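Local coordinates for nitronate monooxygenase family protein (Pseudomonas aeruginosa, PDB 4QIT) that uses flavin mononucleotide and molecular oxygen to oxidise alkyl nitronates, with the toxin propionate 3-nitronate as its presumed physiological substrate, at residues A[242-254]-A[339-351]. The protein carries 1 engineered substitution. Numbering follows the deposited sequence.
Sequences VQMGTAFVLCPES and ARELPAAELLRTL. With FMN (flavin mononucleotide), chain C.
One face of the Phe-248 ring carries Leu-347, whose CD2 makes a CH-pi contact 3.8 Å from the ring centroid, offset toward the CD1-CE1 rim. At the edge, near the ring plane, lie Ala-344 O and Leu-348 CD2, while Leu-351 CD1 comes in obliquely at CZ. The Glu-253 carboxylate, also flat, sits over the start of helix 344-355: Ala-344 N gives its hydrogen to OE1 (3.0 Å, angle at hydrogen 153°), meeting the oxygen from above the carboxylate plane. OE2 takes a hydrogen from a water that in turn accepts from Ala-345 N, so the carboxylate serves two amides of the first turn and would probably be stabilised as an anion by the helix end. A bend at chi2 (83°) turns the carboxylate back to Ala-344. Met-244 and Leu-351 meet tip to tip, CE to CD1 at 3.7 Å.

In this TIM-barrel enzyme, 242-244 is part of barrel strand 241-244; the turn after it grips the FMN phosphate through Gly-245 N, Thr-246 N and Thr-246 OG1. The end of this strand and residues 246-249 pack against the C-terminal helix and the loop before it, with helix 32-41 also touching Phe-248 and Ala-344.

Beyond the ring, the two segments run side by side as loops, 250-252 along 339-343. Cys-251 SG lies 3.8 Å from Ala-344 CB, and Cys-251 CA makes a CA-H...O contact with Leu-342 O (3.4 Å). Leu-250 lays CB and CD1 against Arg-340 O, and its CD1 reaches Ala-339 CB at 3.9 Å. One water bridges Ala-247 O and Arg-340 N; two more lie between Leu-250 O and Glu-341 OE2, while Glu-341 OE1 forms a salt bridge with Lys-265.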
ATOM      1  N   VAL A 242       7.544  -3.494 -16.136  1.00  8.86           N
ATOM      2  CA  VAL A 242       6.344  -3.027 -15.447  1.00  9.48           C
ATOM      3  C   VAL A 242       5.088  -3.515 -16.156  1.00 10.47           C
ATOM      4  O   VAL A 242       5.104  -3.812 -17.364  1.00 10.23           O
ATOM      5  CB  VAL A 242       6.302  -1.479 -15.330  1.00  8.22           C
ATOM      6  CG1 VAL A 242       7.528  -0.980 -14.580  1.00  9.45           C
ATOM      7  CG2 VAL A 242       6.188  -0.810 -16.712  1.00  9.65           C
ATOM      8  N   GLN A 243       4.005  -3.615 -15.395  1.00  9.36           N
ATOM      9  CA  GLN A 243       2.697  -3.932 -15.942  1.00  9.35           C
ATOM     10  C   GLN A 243       1.754  -2.836 -15.475  1.00  8.02           C
ATOM     11  O   GLN A 243       1.692  -2.532 -14.270  1.00  9.69           O
ATOM     12  CB  GLN A 243       2.219  -5.302 -15.457  1.00 10.18           C
ATOM     13  CG  GLN A 243       0.810  -5.641 -15.909  1.00 10.38           C
ATOM     14  CD  GLN A 243       0.542  -7.129 -15.854  1.00 13.65           C
ATOM     15  OE1 GLN A 243       1.304  -7.926 -16.403  1.00 13.60           O
ATOM     16  NE2 GLN A 243      -0.532  -7.514 -15.175  1.00 13.58           N
ATOM     17  N   MET A 244       1.043  -2.238 -16.434  1.00  8.33           N
ATOM     18  CA  MET A 244       0.257  -1.028 -16.208  1.00  7.24           C
ATOM     19  C   MET A 244      -1.149  -1.207 -16.751  1.00  8.11           C
ATOM     20  O   MET A 244      -1.322  -1.473 -17.940  1.00  9.82           O
ATOM     21  CB  MET A 244       0.940   0.166 -16.899  1.00  7.89           C
ATOM     22  CG  MET A 244       2.297   0.513 -16.297  1.00  9.60           C
ATOM     23  SD  MET A 244       3.262   1.675 -17.280  1.00 10.29           S
ATOM     24  CE  MET A 244       2.257   3.139 -17.113  1.00 10.86           C
ATOM     25  N   GLY A 245      -2.148  -1.079 -15.879  1.00  7.93           N
ATOM     26  CA  GLY A 245      -3.534  -1.220 -16.281  1.00  9.24           C
ATOM     27  C   GLY A 245      -4.244   0.122 -16.373  1.00  8.98           C
ATOM     28  O   GLY A 245      -4.673   0.546 -17.452  1.00  9.15           O
ATOM     29  N   THR A 246      -4.364   0.792 -15.230  1.00  7.73           N
ATOM     30  CA  THR A 246      -5.115   2.045 -15.151  1.00  8.12           C
ATOM     31  C   THR A 246      -4.664   3.060 -16.204  1.00  9.20           C
ATOM     32  O   THR A 246      -5.491   3.746 -16.811  1.00  9.88           O
ATOM     33  CB  THR A 246      -4.991   2.648 -13.743  1.00  7.73           C
ATOM     34  OG1 THR A 246      -5.491   1.697 -12.796  1.00  9.84           O
ATOM     35  CG2 THR A 246      -5.798   3.933 -13.617  1.00  9.92           C
ATOM     36  N   ALA A 247      -3.359   3.114 -16.460  1.00  8.05           N
ATOM     37  CA  ALA A 247      -2.819   4.056 -17.455  1.00  8.39           C
ATOM     38  C   ALA A 247      -3.399   3.866 -18.861  1.00 10.48           C
ATOM     39  O   ALA A 247      -3.439   4.830 -19.644  1.00 10.95           O
ATOM     40  CB  ALA A 247      -1.314   3.974 -17.500  1.00  8.95           C
ATOM     41  N   PHE A 248      -3.853   2.652 -19.180  1.00 10.22           N
ATOM     42  CA  PHE A 248      -4.355   2.353 -20.525  1.00  9.01           C
ATOM     43  C   PHE A 248      -5.875   2.368 -20.636  1.00  9.98           C
ATOM     44  O   PHE A 248      -6.415   2.218 -21.732  1.00 10.71           O
ATOM     45  CB  PHE A 248      -3.791   1.025 -21.059  1.00  9.38           C
ATOM     46  CG  PHE A 248      -2.326   1.088 -21.401  1.00  9.39           C
ATOM     47  CD1 PHE A 248      -1.913   1.531 -22.651  1.00  9.73           C
ATOM     48  CD2 PHE A 248      -1.368   0.751 -20.463  1.00 10.84           C
ATOM     49  CE1 PHE A 248      -0.569   1.607 -22.979  1.00 11.42           C
ATOM     50  CE2 PHE A 248      -0.017   0.821 -20.775  1.00 11.72           C
ATOM     51  CZ  PHE A 248       0.381   1.261 -22.036  1.00 11.73           C
ATOM     52  N   VAL A 249      -6.569   2.563 -19.518  1.00 10.16           N
ATOM     53  CA  VAL A 249      -8.031   2.518 -19.523  1.00 10.70           C
ATOM     54  C   VAL A 249      -8.667   3.575 -20.431  1.00  9.87           C
ATOM     55  O   VAL A 249      -9.619   3.292 -21.167  1.00 10.81           O
ATOM     56  CB  VAL A 249      -8.605   2.610 -18.092  1.00  9.60           C
ATOM     57  CG1 VAL A 249     -10.114   2.762 -18.128  1.00 12.68           C
ATOM     58  CG2 VAL A 249      -8.217   1.354 -17.300  1.00 12.94           C
ATOM     59  N   LEU A 250      -8.126   4.788 -20.382  1.00 10.00           N
ATOM     60  CA  LEU A 250      -8.645   5.896 -21.187  1.00 10.50           C
ATOM     61  C   LEU A 250      -8.241   5.866 -22.663  1.00 10.47           C
ATOM     62  O   LEU A 250      -8.692   6.712 -23.444  1.00 11.74           O
ATOM     63  CB  LEU A 250      -8.246   7.236 -20.569  1.00  9.84           C
ATOM     64  CG  LEU A 250      -8.800   7.516 -19.176  1.00 11.87           C
ATOM     65  CD1 LEU A 250      -8.271   8.851 -18.701  1.00 11.74           C
ATOM     66  CD2 LEU A 250     -10.323   7.523 -19.176  1.00 14.92           C
ATOM     67  N   CYS A 251      -7.395   4.915 -23.047  1.00 11.26           N
ATOM     68  CA  CYS A 251      -7.021   4.788 -24.459  1.00 10.35           C
ATOM     69  C   CYS A 251      -8.283   4.527 -25.265  1.00 12.69           C
ATOM     70  O   CYS A 251      -9.170   3.802 -24.820  1.00 10.54           O
ATOM     71  CB  CYS A 251      -6.035   3.642 -24.677  1.00 10.83           C
ATOM     72  SG  CYS A 251      -4.430   3.899 -23.916  1.00 11.92           S
ATOM     73  N   PRO A 252      -8.379   5.132 -26.453  1.00 11.78           N
ATOM     74  CA  PRO A 252      -9.562   4.966 -27.303  1.00 11.41           C
ATOM     75  C   PRO A 252      -9.749   3.513 -27.742  1.00 13.23           C
ATOM     76  O   PRO A 252     -10.877   3.112 -28.060  1.00 14.65           O
ATOM     77  CB  PRO A 252      -9.259   5.872 -28.508  1.00 14.41           C
ATOM     78  CG  PRO A 252      -7.773   6.023 -28.506  1.00 15.46           C
ATOM     79  CD  PRO A 252      -7.403   6.058 -27.048  1.00 13.80           C
ATOM     80  N   GLU A 253      -8.666   2.740 -27.742  1.00 12.59           N
ATOM     81  CA  GLU A 253      -8.716   1.332 -28.131  1.00 11.84           C
ATOM     82  C   GLU A 253      -9.327   0.428 -27.060  1.00 12.51           C
ATOM     83  O   GLU A 253      -9.694  -0.700 -27.355  1.00 13.85           O
ATOM     84  CB  GLU A 253      -7.312   0.823 -28.472  1.00 12.87           C
ATOM     85  CG  GLU A 253      -6.640   1.520 -29.660  1.00 14.59           C
ATOM     86  CD  GLU A 253      -5.952   2.825 -29.296  1.00 16.12           C
ATOM     87  OE1 GLU A 253      -5.916   3.197 -28.099  1.00 14.75           O
ATOM     88  OE2 GLU A 253      -5.423   3.495 -30.219  1.00 16.66           O
ATOM     89  N   SER A 254      -9.426   0.903 -25.820  1.00 11.16           N
ATOM     90  CA  SER A 254      -9.995   0.063 -24.766  1.00 11.08           C
ATOM     91  C   SER A 254     -11.514  -0.012 -24.903  1.00 10.53           C
ATOM     92  O   SER A 254     -12.117   0.784 -25.635  1.00 14.12           O
ATOM     93  CB  SER A 254      -9.631   0.600 -23.378  1.00 11.21           C
ATOM     94  OG  SER A 254     -10.609   1.518 -22.921  1.00 11.73           O
ATOM     95  N   ALA A 339      -3.955   9.598 -14.564  1.00  9.82           N
ATOM     96  CA  ALA A 339      -4.392   9.041 -15.839  1.00  9.88           C
ATOM     97  C   ALA A 339      -4.367  10.078 -16.954  1.00 12.07           C
ATOM     98  O   ALA A 339      -4.649  11.265 -16.733  1.00 13.66           O
ATOM     99  CB  ALA A 339      -5.783   8.424 -15.707  1.00 12.24           C
ATOM    100  N   ARG A 340      -3.992   9.618 -18.143  1.00 11.55           N
ATOM    101  CA  ARG A 340      -3.966  10.426 -19.355  1.00 12.64           C
ATOM    102  C   ARG A 340      -4.817   9.730 -20.404  1.00 13.68           C
ATOM    103  O   ARG A 340      -5.004   8.509 -20.353  1.00 14.24           O
ATOM    104  CB  ARG A 340      -2.538  10.571 -19.875  1.00 13.67           C
ATOM    105  CG  ARG A 340      -1.651  11.431 -18.999  1.00 14.26           C
ATOM    106  CD  ARG A 340      -0.214  11.463 -19.496  1.00 13.98           C
ATOM    107  NE  ARG A 340       0.601  10.366 -18.971  1.00 13.75           N
ATOM    108  CZ  ARG A 340       1.920  10.299 -19.109  1.00 18.06           C
ATOM    109  NH1 ARG A 340       2.578  11.253 -19.759  1.00 16.02           N
ATOM    110  NH2 ARG A 340       2.582   9.279 -18.591  1.00 13.51           N
ATOM    111  N   GLU A 341      -5.319  10.512 -21.358  1.00 12.36           N
ATOM    112  CA  GLU A 341      -6.159  10.006 -22.446  1.00 13.07           C
ATOM    113  C   GLU A 341      -5.417  10.158 -23.765  1.00 12.58           C
ATOM    114  O   GLU A 341      -5.384  11.254 -24.338  1.00 15.52           O
ATOM    115  CB  GLU A 341      -7.482  10.777 -22.509  1.00 14.21           C
ATOM    116  CG  GLU A 341      -8.421  10.306 -23.624  1.00 15.62           C
ATOM    117  CD  GLU A 341      -9.769  10.996 -23.583  1.00 24.53           C
ATOM    118  OE1 GLU A 341      -9.845  12.133 -23.071  1.00 26.10           O
ATOM    119  OE2 GLU A 341     -10.761  10.403 -24.056  1.00 33.28           O
ATOM    120  N   LEU A 342      -4.817   9.068 -24.241  1.00 11.11           N
ATOM    121  CA  LEU A 342      -4.028   9.092 -25.470  1.00 11.48           C
ATOM    122  C   LEU A 342      -4.256   7.810 -26.255  1.00 12.60           C
ATOM    123  O   LEU A 342      -4.567   6.782 -25.669  1.00 12.15           O
ATOM    124  CB  LEU A 342      -2.540   9.183 -25.131  1.00 12.99           C
ATOM    125  CG  LEU A 342      -2.020  10.391 -24.357  1.00 14.23           C
ATOM    126  CD1 LEU A 342      -0.590  10.133 -23.903  1.00 15.74           C
ATOM    127  CD2 LEU A 342      -2.063  11.632 -25.229  1.00 18.44           C
ATOM    128  N   PRO A 343      -4.104   7.858 -27.590  1.00 12.22           N
ATOM    129  CA  PRO A 343      -4.019   6.609 -28.356  1.00 10.87           C
ATOM    130  C   PRO A 343      -2.933   5.735 -27.742  1.00 12.22           C
ATOM    131  O   PRO A 343      -1.892   6.253 -27.322  1.00 12.64           O
ATOM    132  CB  PRO A 343      -3.593   7.082 -29.753  1.00 12.91           C
ATOM    133  CG  PRO A 343      -4.127   8.476 -29.841  1.00 12.40           C
ATOM    134  CD  PRO A 343      -3.983   9.052 -28.453  1.00 11.99           C
ATOM    135  N   ALA A 344      -3.184   4.433 -27.661  1.00 11.68           N
ATOM    136  CA  ALA A 344      -2.289   3.549 -26.923  1.00 10.16           C
ATOM    137  C   ALA A 344      -0.851   3.543 -27.423  1.00 12.99           C
ATOM    138  O   ALA A 344       0.083   3.495 -26.618  1.00 11.92           O
ATOM    139  CB  ALA A 344      -2.859   2.138 -26.877  1.00 13.02           C
ATOM    140  N   ALA A 345      -0.667   3.613 -28.741  1.00 12.61           N
ATOM    141  CA  ALA A 345       0.673   3.678 -29.304  1.00 12.50           C
ATOM    142  C   ALA A 345       1.386   4.957 -28.857  1.00 13.97           C
ATOM    143  O   ALA A 345       2.564   4.913 -28.483  1.00 13.81           O
ATOM    144  CB  ALA A 345       0.618   3.592 -30.823  1.00 13.90           C
ATOM    145  N   GLU A 346       0.676   6.085 -28.880  1.00 13.18           N
ATOM    146  CA  GLU A 346       1.237   7.337 -28.361  1.00 13.56           C
ATOM    147  C   GLU A 346       1.557   7.234 -26.871  1.00 13.95           C
ATOM    148  O   GLU A 346       2.592   7.722 -26.418  1.00 13.54           O
ATOM    149  CB  GLU A 346       0.317   8.540 -28.620  1.00 16.30           C
ATOM    150  CG  GLU A 346       0.916   9.870 -28.115  1.00 16.97           C
ATOM    151  CD  GLU A 346       0.043  11.098 -28.376  1.00 21.97           C
ATOM    152  OE1 GLU A 346      -0.963  11.005 -29.124  1.00 20.02           O
ATOM    153  OE2 GLU A 346       0.369  12.176 -27.827  1.00 21.52           O
ATOM    154  N   LEU A 347       0.677   6.605 -26.102  1.00 11.44           N
ATOM    155  CA  LEU A 347       0.969   6.453 -24.683  1.00 12.74           C
ATOM    156  C   LEU A 347       2.228   5.606 -24.471  1.00 11.21           C
ATOM    157  O   LEU A 347       3.094   5.981 -23.684  1.00  9.99           O
ATOM    158  CB  LEU A 347      -0.233   5.891 -23.915  1.00 12.09           C
ATOM    159  CG  LEU A 347       0.044   5.613 -22.436  1.00 11.40           C
ATOM    160  CD1 LEU A 347       0.428   6.886 -21.682  1.00 14.09           C
ATOM    161  CD2 LEU A 347      -1.156   4.947 -21.772  1.00 13.14           C
ATOM    162  N   LEU A 348       2.337   4.481 -25.174  1.00 10.59           N
ATOM    163  CA  LEU A 348       3.536   3.656 -25.082  1.00  9.92           C
ATOM    164  C   LEU A 348       4.797   4.476 -25.417  1.00 12.54           C
ATOM    165  O   LEU A 348       5.764   4.492 -24.647  1.00 13.01           O
ATOM    166  CB  LEU A 348       3.399   2.409 -25.966  1.00 11.57           C
ATOM    167  CG  LEU A 348       4.285   1.198 -25.668  1.00 11.61           C
ATOM    168  CD1 LEU A 348       5.736   1.427 -26.093  1.00 15.56           C
ATOM    169  CD2 LEU A 348       4.212   0.810 -24.178  1.00 13.11           C
ATOM    170  N   ARG A 349       4.760   5.178 -26.547  1.00 13.91           N
ATOM    171  CA  ARG A 349       5.840   6.061 -26.983  1.00 14.71           C
ATOM    172  C   ARG A 349       6.217   7.067 -25.893  1.00 13.81           C
ATOM    173  O   ARG A 349       7.402   7.273 -25.594  1.00 13.51           O
ATOM    174  CB  ARG A 349       5.364   6.807 -28.236  1.00 17.88           C
ATOM    175  CG  ARG A 349       6.422   7.194 -29.251  1.00 35.24           C
ATOM    176  CD  ARG A 349       5.750   7.724 -30.523  1.00 30.00           C
ATOM    177  NE  ARG A 349       4.845   6.733 -31.086  1.00 26.09           N
ATOM    178  CZ  ARG A 349       3.569   6.938 -31.414  1.00 21.57           C
ATOM    179  NH1 ARG A 349       2.990   8.122 -31.256  1.00 23.78           N
ATOM    180  NH2 ARG A 349       2.866   5.934 -31.913  1.00 18.27           N
ATOM    181  N   THR A 350       5.200   7.682 -25.300  1.00 12.97           N
ATOM    182  CA  THR A 350       5.390   8.697 -24.274  1.00 12.82           C
ATOM    183  C   THR A 350       6.046   8.115 -23.022  1.00 13.09           C
ATOM    184  O   THR A 350       6.953   8.720 -22.444  1.00 12.84           O
ATOM    185  CB  THR A 350       4.051   9.369 -23.918  1.00 13.53           C
ATOM    186  OG1 THR A 350       3.512  10.013 -25.089  1.00 14.88           O
ATOM    187  CG2 THR A 350       4.247  10.404 -22.831  1.00 14.79           C
ATOM    188  N   LEU A 351       5.583   6.941 -22.605  1.00 11.14           N
ATOM    189  CA  LEU A 351       6.195   6.237 -21.483  1.00 11.60           C
ATOM    190  C   LEU A 351       7.663   5.920 -21.724  1.00 12.71           C
ATOM    191  O   LEU A 351       8.483   6.039 -20.809  1.00 13.03           O
ATOM    192  CB  LEU A 351       5.423   4.956 -21.180  1.00 11.12           C
ATOM    193  CG  LEU A 351       3.998   5.172 -20.654  1.00  9.17           C
ATOM    194  CD1 LEU A 351       3.279   3.841 -20.630  1.00 11.29           C
ATOM    195  CD2 LEU A 351       4.006   5.801 -19.266  1.00 11.67           C
TER
HETATM  196  N1  FMN C 401      -5.444  -8.645 -13.830  1.00 26.23           N
HETATM  197  C2  FMN C 401      -5.695  -9.919 -14.320  1.00 22.75           C
HETATM  198  O2  FMN C 401      -4.907 -10.821 -14.063  1.00 31.43           O
HETATM  199  N3  FMN C 401      -6.789 -10.184 -15.113  1.00 21.59           N
HETATM  200  C4  FMN C 401      -7.668  -9.159 -15.393  1.00 21.28           C
HETATM  201  O4  FMN C 401      -8.665  -9.349 -16.083  1.00 20.96           O
HETATM  202  C4A FMN C 401      -7.429  -7.891 -14.896  1.00 27.42           C
HETATM  203  N5  FMN C 401      -8.325  -6.897 -15.192  1.00 27.68           N
HETATM  204  C5A FMN C 401      -8.119  -5.617 -14.739  1.00 23.83           C
HETATM  205  C6  FMN C 401      -9.047  -4.641 -15.077  1.00 22.71           C
HETATM  206  C7  FMN C 401      -8.879  -3.338 -14.658  1.00 21.93           C
HETATM  207  C7M FMN C 401      -9.914  -2.336 -15.085  1.00 23.97           C
HETATM  208  C8  FMN C 401      -7.780  -3.004 -13.866  1.00 21.00           C
HETATM  209  C8M FMN C 401      -7.596  -1.593 -13.387  1.00 22.62           C
HETATM  210  C9  FMN C 401      -6.850  -3.992 -13.523  1.00 23.22           C
HETATM  211  C9A FMN C 401      -7.010  -5.312 -13.962  1.00 24.50           C
HETATM  212  N10 FMN C 401      -6.098  -6.319 -13.645  1.00 25.57           N
HETATM  213  C10 FMN C 401      -6.317  -7.614 -14.111  1.00 24.26           C
HETATM  214  C1' FMN C 401      -4.903  -6.018 -12.775  1.00 23.08           C
HETATM  215  C2' FMN C 401      -3.653  -5.679 -13.569  1.00 23.73           C
HETATM  216  O2' FMN C 401      -3.112  -6.856 -14.111  1.00 23.23           O
HETATM  217  C3' FMN C 401      -2.593  -5.048 -12.677  1.00 20.65           C
HETATM  218  O3' FMN C 401      -2.424  -5.759 -11.469  1.00 19.08           O
HETATM  219  C4' FMN C 401      -3.057  -3.651 -12.330  1.00 18.01           C
HETATM  220  O4' FMN C 401      -3.730  -3.086 -13.440  1.00 20.42           O
HETATM  221  C5' FMN C 401      -1.840  -2.800 -12.014  1.00 17.85           C
HETATM  222  O5' FMN C 401      -2.350  -1.692 -11.337  1.00 10.56           O
HETATM  223  P   FMN C 401      -2.491  -0.275 -12.045  1.00  7.93           P
HETATM  224  O1P FMN C 401      -1.543  -0.198 -13.212  1.00 10.49           O
HETATM  225  O2P FMN C 401      -2.229   0.757 -10.991  1.00  8.78           O
HETATM  226  O3P FMN C 401      -3.901  -0.226 -12.534  1.00 10.36           O
HETATM  227  O   HOH W   1      -2.737   7.186 -18.316  1.00 12.57           O
HETATM  228  O   HOH W   2     -11.023   7.991 -22.861  1.00 22.58           O
HETATM  229  O   HOH W   3      -9.780   8.303 -26.084  1.00 29.97           O
HETATM  230  O   HOH W   4      -2.626   3.787 -30.795  1.00 14.73           O